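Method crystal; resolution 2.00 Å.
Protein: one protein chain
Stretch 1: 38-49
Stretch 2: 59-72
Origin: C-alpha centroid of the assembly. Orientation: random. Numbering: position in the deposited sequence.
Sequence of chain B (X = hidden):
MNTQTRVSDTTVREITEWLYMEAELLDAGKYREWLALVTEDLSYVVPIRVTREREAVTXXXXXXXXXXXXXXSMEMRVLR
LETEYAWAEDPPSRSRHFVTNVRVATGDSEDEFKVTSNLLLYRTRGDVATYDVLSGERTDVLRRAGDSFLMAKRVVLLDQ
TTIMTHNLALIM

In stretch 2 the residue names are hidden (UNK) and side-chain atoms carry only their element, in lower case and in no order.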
ATOM      1  N   VAL B  38      33.566 -14.419   4.801  1.00 20.42           N
ATOM      2  CA  VAL B  38      34.141 -13.219   4.233  1.00 21.22           C
ATOM      3  C   VAL B  38      35.630 -13.176   4.370  1.00 21.12           C
ATOM      4  O   VAL B  38      36.236 -13.823   5.202  1.00 21.74           O
ATOM      5  CB  VAL B  38      33.506 -11.874   4.733  1.00 21.04           C
ATOM      6  CG1 VAL B  38      31.961 -11.931   4.665  1.00 21.45           C
ATOM      7  CG2 VAL B  38      34.017 -11.509   6.129  1.00 21.53           C
ATOM      8  N   THR B  39      36.199 -12.367   3.516  1.00 21.10           N
ATOM      9  CA  THR B  39      37.607 -12.293   3.356  1.00 21.47           C
ATOM     10  C   THR B  39      38.174 -11.186   4.255  1.00 21.46           C
ATOM     11  O   THR B  39      37.457 -10.276   4.707  1.00 20.97           O
ATOM     12  CB  THR B  39      37.823 -12.052   1.851  1.00 21.93           C
ATOM     13  OG1 THR B  39      38.891 -12.877   1.376  1.00 24.03           O
ATOM     14  CG2 THR B  39      38.184 -10.611   1.552  1.00 18.68           C
ATOM     15  N   GLU B  40      39.467 -11.295   4.525  1.00 21.31           N
ATOM     16  CA  GLU B  40      40.193 -10.355   5.372  1.00 21.54           C
ATOM     17  C   GLU B  40      40.237  -8.913   4.775  1.00 20.28           C
ATOM     18  O   GLU B  40      40.254  -7.928   5.509  1.00 18.56           O
ATOM     19  CB  GLU B  40      41.600 -10.922   5.618  1.00 22.15           C
ATOM     20  CG  GLU B  40      41.681 -12.467   5.832  1.00 27.78           C
ATOM     21  CD  GLU B  40      41.383 -13.393   4.592  1.00 33.33           C
ATOM     22  OE1 GLU B  40      41.578 -13.015   3.415  1.00 34.03           O
ATOM     23  OE2 GLU B  40      40.953 -14.561   4.790  1.00 36.15           O
ATOM     24  N   ASP B  41      40.245  -8.810   3.442  1.00 19.10           N
ATOM     25  CA  ASP B  41      40.190  -7.523   2.749  1.00 19.00           C
ATOM     26  C   ASP B  41      38.767  -7.198   2.223  1.00 18.43           C
ATOM     27  O   ASP B  41      38.614  -6.450   1.247  1.00 17.63           O
ATOM     28  CB  ASP B  41      41.237  -7.451   1.618  1.00 19.56           C
ATOM     29  CG  ASP B  41      41.034  -8.526   0.533  1.00 22.52           C
ATOM     30  OD1 ASP B  41      40.594  -9.652   0.838  1.00 23.40           O
ATOM     31  OD2 ASP B  41      41.288  -8.328  -0.682  1.00 27.84           O
ATOM     32  N   LEU B  42      37.741  -7.743   2.887  1.00 17.89           N
ATOM     33  CA  LEU B  42      36.335  -7.484   2.503  1.00 17.60           C
ATOM     34  C   LEU B  42      36.071  -6.011   2.244  1.00 17.36           C
ATOM     35  O   LEU B  42      36.504  -5.140   3.020  1.00 17.32           O
ATOM     36  CB  LEU B  42      35.340  -8.006   3.558  1.00 17.69           C
ATOM     37  CG  LEU B  42      33.855  -7.611   3.366  1.00 17.71           C
ATOM     38  CD1 LEU B  42      33.189  -8.475   2.292  1.00 17.05           C
ATOM     39  CD2 LEU B  42      33.048  -7.699   4.667  1.00 17.28           C
ATOM     40  N   SER B  43      35.369  -5.750   1.145  1.00 18.14           N
ATOM     41  CA  SER B  43      34.689  -4.478   0.906  1.00 17.74           C
ATOM     42  C   SER B  43      33.207  -4.729   0.620  1.00 18.04           C
ATOM     43  O   SER B  43      32.851  -5.439  -0.340  1.00 17.81           O
ATOM     44  CB  SER B  43      35.333  -3.728  -0.268  1.00 18.41           C
ATOM     45  OG  SER B  43      34.545  -2.600  -0.592  1.00 19.59           O
ATOM     46  N   TYR B  44      32.342  -4.186   1.477  1.00 16.72           N
ATOM     47  CA  TYR B  44      30.913  -4.376   1.364  1.00 16.91           C
ATOM     48  C   TYR B  44      30.284  -3.003   1.259  1.00 16.39           C
ATOM     49  O   TYR B  44      30.301  -2.256   2.237  1.00 16.02           O
ATOM     50  CB  TYR B  44      30.351  -5.144   2.582  1.00 17.15           C
ATOM     51  CG  TYR B  44      28.887  -5.537   2.463  1.00 17.61           C
ATOM     52  CD1 TYR B  44      28.516  -6.853   2.173  1.00 18.92           C
ATOM     53  CD2 TYR B  44      27.877  -4.602   2.644  1.00 18.93           C
ATOM     54  CE1 TYR B  44      27.189  -7.218   2.067  1.00 18.97           C
ATOM     55  CE2 TYR B  44      26.539  -4.950   2.519  1.00 19.65           C
ATOM     56  CZ  TYR B  44      26.201  -6.262   2.228  1.00 20.08           C
ATOM     57  OH  TYR B  44      24.870  -6.601   2.109  1.00 19.62           O
ATOM     58  N   VAL B  45      29.761  -2.652   0.079  1.00 15.51           N
ATOM     59  CA  VAL B  45      29.144  -1.310  -0.070  1.00 14.98           C
ATOM     60  C   VAL B  45      27.760  -1.237  -0.714  1.00 13.45           C
ATOM     61  O   VAL B  45      27.448  -1.985  -1.641  1.00 13.76           O
ATOM     62  CB  VAL B  45      30.124  -0.190  -0.633  1.00 15.79           C
ATOM     63  CG1 VAL B  45      31.611  -0.633  -0.615  1.00 14.85           C
ATOM     64  CG2 VAL B  45      29.691   0.371  -1.971  1.00 16.23           C
ATOM     65  N   VAL B  46      26.947  -0.331  -0.181  1.00 12.03           N
ATOM     66  CA  VAL B  46      25.609  -0.020  -0.699  1.00 11.14           C
ATOM     67  C   VAL B  46      25.594   1.463  -1.067  1.00 11.55           C
ATOM     68  O   VAL B  46      25.512   2.321  -0.191  1.00 11.88           O
ATOM     69  CB  VAL B  46      24.538  -0.323   0.371  1.00 10.90           C
ATOM     70  CG1 VAL B  46      23.113  -0.082  -0.164  1.00 10.37           C
ATOM     71  CG2 VAL B  46      24.727  -1.767   0.913  1.00 10.81           C
ATOM     72  N   PRO B  47      25.722   1.773  -2.350  1.00 12.03           N
ATOM     73  CA  PRO B  47      25.742   3.163  -2.815  1.00 12.17           C
ATOM     74  C   PRO B  47      24.406   3.874  -2.745  1.00 11.62           C
ATOM     75  O   PRO B  47      23.342   3.246  -2.722  1.00 12.06           O
ATOM     76  CB  PRO B  47      26.152   3.032  -4.292  1.00 11.48           C
ATOM     77  CG  PRO B  47      26.775   1.711  -4.372  1.00 13.00           C
ATOM     78  CD  PRO B  47      25.992   0.830  -3.449  1.00 11.81           C
ATOM     79  N   ILE B  48      24.480   5.203  -2.736  1.00 11.60           N
ATOM     80  CA  ILE B  48      23.309   6.057  -2.852  1.00 11.41           C
ATOM     81  C   ILE B  48      23.104   6.364  -4.321  1.00 12.17           C
ATOM     82  O   ILE B  48      24.081   6.567  -5.047  1.00 11.56           O
ATOM     83  CB  ILE B  48      23.502   7.379  -2.053  1.00 11.38           C
ATOM     84  CG1 ILE B  48      23.798   7.056  -0.577  1.00  9.78           C
ATOM     85  CG2 ILE B  48      22.228   8.255  -2.161  1.00 10.34           C
ATOM     86  CD1 ILE B  48      24.067   8.302   0.223  1.00  9.91           C
ATOM     87  N   ARG B  49      21.835   6.383  -4.747  1.00 11.76           N
ATOM     88  CA  ARG B  49      21.462   6.801  -6.088  1.00 12.30           C
ATOM     89  C   ARG B  49      20.490   7.971  -5.980  1.00 12.17           C
ATOM     90  O   ARG B  49      19.720   8.043  -5.023  1.00 11.47           O
ATOM     91  CB  ARG B  49      20.733   5.655  -6.811  1.00 12.26           C
ATOM     92  CG  ARG B  49      21.622   4.471  -7.106  1.00 13.56           C
ATOM     93  CD  ARG B  49      20.929   3.318  -7.767  1.00 15.82           C
ATOM     94  NE  ARG B  49      20.746   3.652  -9.158  1.00 16.08           N
ATOM     95  CZ  ARG B  49      20.139   2.906 -10.069  1.00 16.07           C
ATOM     96  NH1 ARG B  49      19.660   1.716  -9.751  1.00 17.83           N
ATOM     97  NH2 ARG B  49      20.021   3.379 -11.306  1.00 14.59           N
ATOM     98  N   UNK B  59      24.101   7.897 -12.071  1.00 17.22           N
ATOM     99  CA  UNK B  59      23.224   8.381 -11.030  1.00 16.51           C
ATOM    100  C   UNK B  59      23.655   7.924  -9.632  1.00 16.43           C
ATOM    101  O   UNK B  59      22.930   8.135  -8.646  1.00 15.59           O
ATOM    102  c   UNK B  59      21.749   8.057 -11.339  1.00 16.54           C
ATOM    103  o   UNK B  59      20.351   6.113 -11.800  1.00 21.30           O
ATOM    104  c   UNK B  59      21.428   6.555 -11.333  1.00 18.22           C
ATOM    105  o   UNK B  59      22.208   5.726 -10.830  1.00 17.47           O
ATOM    106  N   UNK B  60      24.851   7.331  -9.567  1.00 15.83           N
ATOM    107  CA  UNK B  60      25.429   6.849  -8.307  1.00 16.06           C
ATOM    108  C   UNK B  60      26.234   7.959  -7.640  1.00 15.56           C
ATOM    109  O   UNK B  60      27.092   8.559  -8.265  1.00 14.71           O
ATOM    110  c   UNK B  60      27.069   5.244  -7.190  1.00 16.35           C
ATOM    111  c   UNK B  60      25.553   4.416  -9.020  1.00 17.61           C
ATOM    112  c   UNK B  60      26.356   5.622  -8.518  1.00 15.77           C
ATOM    113  N   UNK B  61      25.947   8.205  -6.358  1.00 15.23           N
ATOM    114  CA  UNK B  61      26.594   9.259  -5.590  1.00 14.60           C
ATOM    115  C   UNK B  61      28.088   8.963  -5.315  1.00 15.25           C
ATOM    116  O   UNK B  61      28.482   7.843  -4.971  1.00 14.94           O
ATOM    117  c   UNK B  61      24.418  10.130  -4.589  1.00 13.38           C
ATOM    118  c   UNK B  61      26.591  10.492  -3.378  1.00 14.86           C
ATOM    119  c   UNK B  61      25.815   9.542  -4.275  1.00 14.52           C
ATOM    120  N   UNK B  62      28.917   9.981  -5.510  1.00 16.13           N
ATOM    121  CA  UNK B  62      30.333   9.887  -5.212  1.00 17.81           C
ATOM    122  C   UNK B  62      30.619  10.413  -3.796  1.00 17.46           C
ATOM    123  O   UNK B  62      30.133  11.491  -3.408  1.00 17.75           O
ATOM    124  c   UNK B  62      31.772  10.753  -8.756  1.00 30.78           C
ATOM    125  o   UNK B  62      32.586  11.656  -8.436  1.00 33.86           O
ATOM    126  c   UNK B  62      31.167  10.626  -6.273  1.00 18.11           C
ATOM    127  c   UNK B  62      30.996  10.028  -7.666  1.00 23.63           C
ATOM    128  o   UNK B  62      31.557  10.419  -9.948  1.00 33.74           O
ATOM    129  N   UNK B  63      31.366   9.628  -3.026  1.00 17.61           N
ATOM    130  CA  UNK B  63      31.905  10.082  -1.749  1.00 16.69           C
ATOM    131  C   UNK B  63      31.049   9.739  -0.542  1.00 17.01           C
ATOM    132  O   UNK B  63      31.523   9.815   0.584  1.00 17.58           O
ATOM    133  N   UNK B  64      29.797   9.361  -0.785  1.00 16.63           N
ATOM    134  CA  UNK B  64      28.820   9.035   0.257  1.00 16.28           C
ATOM    135  C   UNK B  64      28.094   7.778  -0.141  1.00 15.41           C
ATOM    136  O   UNK B  64      27.937   7.465  -1.325  1.00 16.17           O
ATOM    137  c   UNK B  64      26.974  10.085   1.767  1.00 17.06           C
ATOM    138  c   UNK B  64      27.820  10.181   0.469  1.00 15.96           C
ATOM    139  s   UNK B  64      27.854   9.783   3.353  1.00 18.37           S
ATOM    140  c   UNK B  64      29.051  11.035   3.188  1.00 14.11           C
ATOM    141  N   UNK B  65      27.620   7.073   0.859  1.00 15.06           N
ATOM    142  CA  UNK B  65      27.216   5.696   0.708  1.00 14.32           C
ATOM    143  C   UNK B  65      26.121   5.422   1.800  1.00 14.21           C
ATOM    144  O   UNK B  65      26.039   6.167   2.788  1.00 13.48           O
ATOM    145  c   UNK B  65      28.548   4.953   0.947  1.00 15.94           C
ATOM    146  o   UNK B  65      28.972   4.191  -0.218  1.00 19.93           O
ATOM    147  c   UNK B  65      28.551   4.119   2.090  1.00  8.88           C
ATOM    148  N   UNK B  66      25.302   4.391   1.615  1.00 13.07           N
ATOM    149  CA  UNK B  66      24.410   3.905   2.672  1.00 13.27           C
ATOM    150  C   UNK B  66      25.151   2.996   3.660  1.00 13.88           C
ATOM    151  O   UNK B  66      24.772   2.895   4.833  1.00 14.37           O
ATOM    152  c   UNK B  66      23.241   3.115   2.079  1.00 12.87           C
ATOM    153  n   UNK B  66      20.911   5.038  -0.013  1.00  8.90           N
ATOM    154  c   UNK B  66      22.237   3.979   1.390  1.00 12.80           C
ATOM    155  c   UNK B  66      21.826   4.018   0.096  1.00 11.29           C
ATOM    156  n   UNK B  66      21.580   5.005   2.032  1.00 13.33           N
ATOM    157  c   UNK B  66      20.779   5.616   1.169  1.00 11.65           C
ATOM    158  N   UNK B  67      26.183   2.332   3.158  1.00 14.03           N
ATOM    159  CA  UNK B  67      26.973   1.372   3.916  1.00 14.83           C
ATOM    160  C   UNK B  67      28.278   1.171   3.153  1.00 15.04           C
ATOM    161  O   UNK B  67      28.299   1.095   1.904  1.00 14.22           O
ATOM    162  c   UNK B  67      24.197  -1.989   4.976  1.00 22.28           C
ATOM    163  c   UNK B  67      26.759  -0.965   5.025  1.00 18.17           C
ATOM    164  s   UNK B  67      25.823  -2.559   5.097  1.00 27.38           S
ATOM    165  c   UNK B  67      26.187   0.055   4.042  1.00 15.14           C
ATOM    166  N   UNK B  68      29.377   1.095   3.901  1.00 15.03           N
ATOM    167  CA  UNK B  68      30.690   0.961   3.310  1.00 15.97           C
ATOM    168  C   UNK B  68      31.539   0.247   4.366  1.00 15.90           C
ATOM    169  O   UNK B  68      32.220   0.881   5.170  1.00 15.68           O
ATOM    170  c   UNK B  68      32.502   2.316   2.142  1.00 16.34           C
ATOM    171  c   UNK B  68      31.237   2.355   2.953  1.00 15.20           C
ATOM    172  o   UNK B  68      33.075   1.221   1.958  1.00 16.11           O
ATOM    173  o   UNK B  68      33.006   3.365   1.666  1.00 16.85           O
ATOM    174  N   UNK B  69      31.412  -1.080   4.400  1.00 16.52           N
ATOM    175  CA  UNK B  69      32.050  -1.878   5.443  1.00 16.71           C
ATOM    176  C   UNK B  69      33.343  -2.539   4.993  1.00 16.28           C
ATOM    177  O   UNK B  69      33.507  -2.890   3.823  1.00 15.18           O
ATOM    178  c   UNK B  69      30.166  -2.491   7.028  1.00 20.12           C
ATOM    179  o   UNK B  69      30.432  -1.436   7.651  1.00 21.12           O
ATOM    180  o   UNK B  69      29.147  -3.130   7.328  1.00 24.21           O
ATOM    181  c   UNK B  69      31.110  -2.970   5.930  1.00 17.15           C
ATOM    182  N   UNK B  70      34.255  -2.722   5.951  1.00 16.55           N
ATOM    183  CA  UNK B  70      35.388  -3.617   5.760  1.00 16.65           C
ATOM    184  C   UNK B  70      35.227  -4.783   6.731  1.00 16.35           C
ATOM    185  O   UNK B  70      34.152  -4.901   7.350  1.00 15.54           O
ATOM    186  o   UNK B  70      36.068  -2.471   8.305  1.00 18.79           O
ATOM    187  c   UNK B  70      36.704  -2.883   5.955  1.00 17.40           C
ATOM    188  c   UNK B  70      36.812  -2.178   7.313  1.00 20.48           C
ATOM    189  o   UNK B  70      37.670  -1.299   7.472  1.00 24.76           O
ATOM    190  N   UNK B  71      36.254  -5.629   6.880  1.00 15.55           N
ATOM    191  CA  UNK B  71      36.108  -6.800   7.751  1.00 16.21           C
ATOM    192  C   UNK B  71      35.912  -6.419   9.218  1.00 16.03           C
ATOM    193  O   UNK B  71      35.106  -7.013   9.907  1.00 16.66           O
ATOM    194  c   UNK B  71      37.241  -7.801   7.580  1.00 15.46           C
ATOM    195  N   UNK B  72      36.645  -5.418   9.679  1.00 16.68           N
ATOM    196  CA  UNK B  72      36.513  -4.972  11.063  1.00 16.43           C
ATOM    197  C   UNK B  72      35.093  -4.392  11.353  1.00 15.85           C
ATOM    198  O   UNK B  72      34.512  -4.634  12.405  1.00 14.68           O
ATOM    199  c   UNK B  72      37.579  -3.928  11.388  1.00 16.49           C
ATOM    200  o   UNK B  72      39.997  -3.767  11.602  1.00 19.74           O
ATOM    201  o   UNK B  72      39.185  -5.755  11.516  1.00 15.54           O
ATOM    202  c   UNK B  72      38.995  -4.512  11.505  1.00 18.36           C
TER
HETATM  203  O   HOH W   1      38.608  -5.416   5.058  1.00 39.17           O
HETATM  204  O   HOH W   2      34.256  -1.095   1.582  1.00 59.56           O
HETATM  205  O   HOH W   3      27.227   5.965  -3.435  1.00 28.35           O
HETATM  206  O   HOH W   4      19.949   5.338  -2.746  1.00 23.00           O

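Position 59 carries two carbons, the second bearing two oxygens, and this short carboxylate faces the guanidinium of Arg49: it is Asp59. Its OD2 lies 2.8 Å from Arg49 NH2 and its OD1 3.0 Å from Arg49 NE, a two-pronged salt bridge near the guanidinium plane, where the N-H groups point.

Position 60 has one carbon carrying two more, a compact branch that meets the Pro47 ring. With no polar atom, it is Val60; Val60 CG1 lies 3.8 Å from Pro47 CB. Position 61 shows the same three-carbon fork, but turned toward Ile48; as Val61, it brings CG2 to 3.8 Å from Ile48 CG2, while its backbone N donates to Ile48 O at 2.8 Å.

Position 62 extends three carbons to a carboxylate and touches nothing on stretch 1. It is Glu62, exposed to solvent, as suits a charged chain. Position 63 has no side-chain atoms: Gly63, whose backbone angles would jam a CB against the preceding carbonyl.

Position 64 is an unbranched chain of two carbons, sulfur and carbon, packed against Ile48. It is Met64, its CG 3.7 Å from Ile48 CD1. At position 65 one carbon, touching stretch 1 although it points away overall, carries an oxygen and a carbon. This is Thr65, a small beta-branched residue compatible with its extended backbone.

Position 66 holds a five-membered ring of three carbons and two nitrogens, with Ile48 CG1 over one face, so it is His66. That carbon lies 3.6 Å from the His66 ring centroid, and water 4 joins His66 NE2 to Arg49 N. Position 67, another unbranched sulfur chain, reaches the Tyr44 ring. It is Met67, flexible enough to bring SD 3.6 Å from Tyr44 CE2.

Position 68 has two carbons ending in two oxygens and lies beside Val45 on one face of the sheet: Asp68. Water 2 lies 2.6 Å from Asp68 OD1 and also meets Ser43 OG. Position 69, with the same atoms, lies beside Tyr44; it is Asp69, its carboxylate bonded outside the pair. Position 70 repeats them, its CA near Leu42 O. It is Asp70, a helix N-cap, its short carboxylate reaching a backbone N just past the stretch.

Position 71 is a single carbon against Glu40 O: Ala71, small enough to rest there, CB to Glu40 O 3.7 Å. Position 72, again two carbons with a terminal carboxylate, touches nothing on stretch 1. It is Asp72, partly exposed, where a charge can meet solvent.

The contact works as an antiparallel pairing. Tyr44 N donates to Asp69 O at 2.9 Å and Asp69 N to Tyr44 O at 2.7 Å, and Val46 N reaches Met67 O at 2.9 Å. Ile48 packs among apolar side chains, the salt bridge secures Arg49, and waters bridge backbone and side-chain polar groups across the contact.

Stretch 2, residues 59-72: DVVEGMTHMDDDAD
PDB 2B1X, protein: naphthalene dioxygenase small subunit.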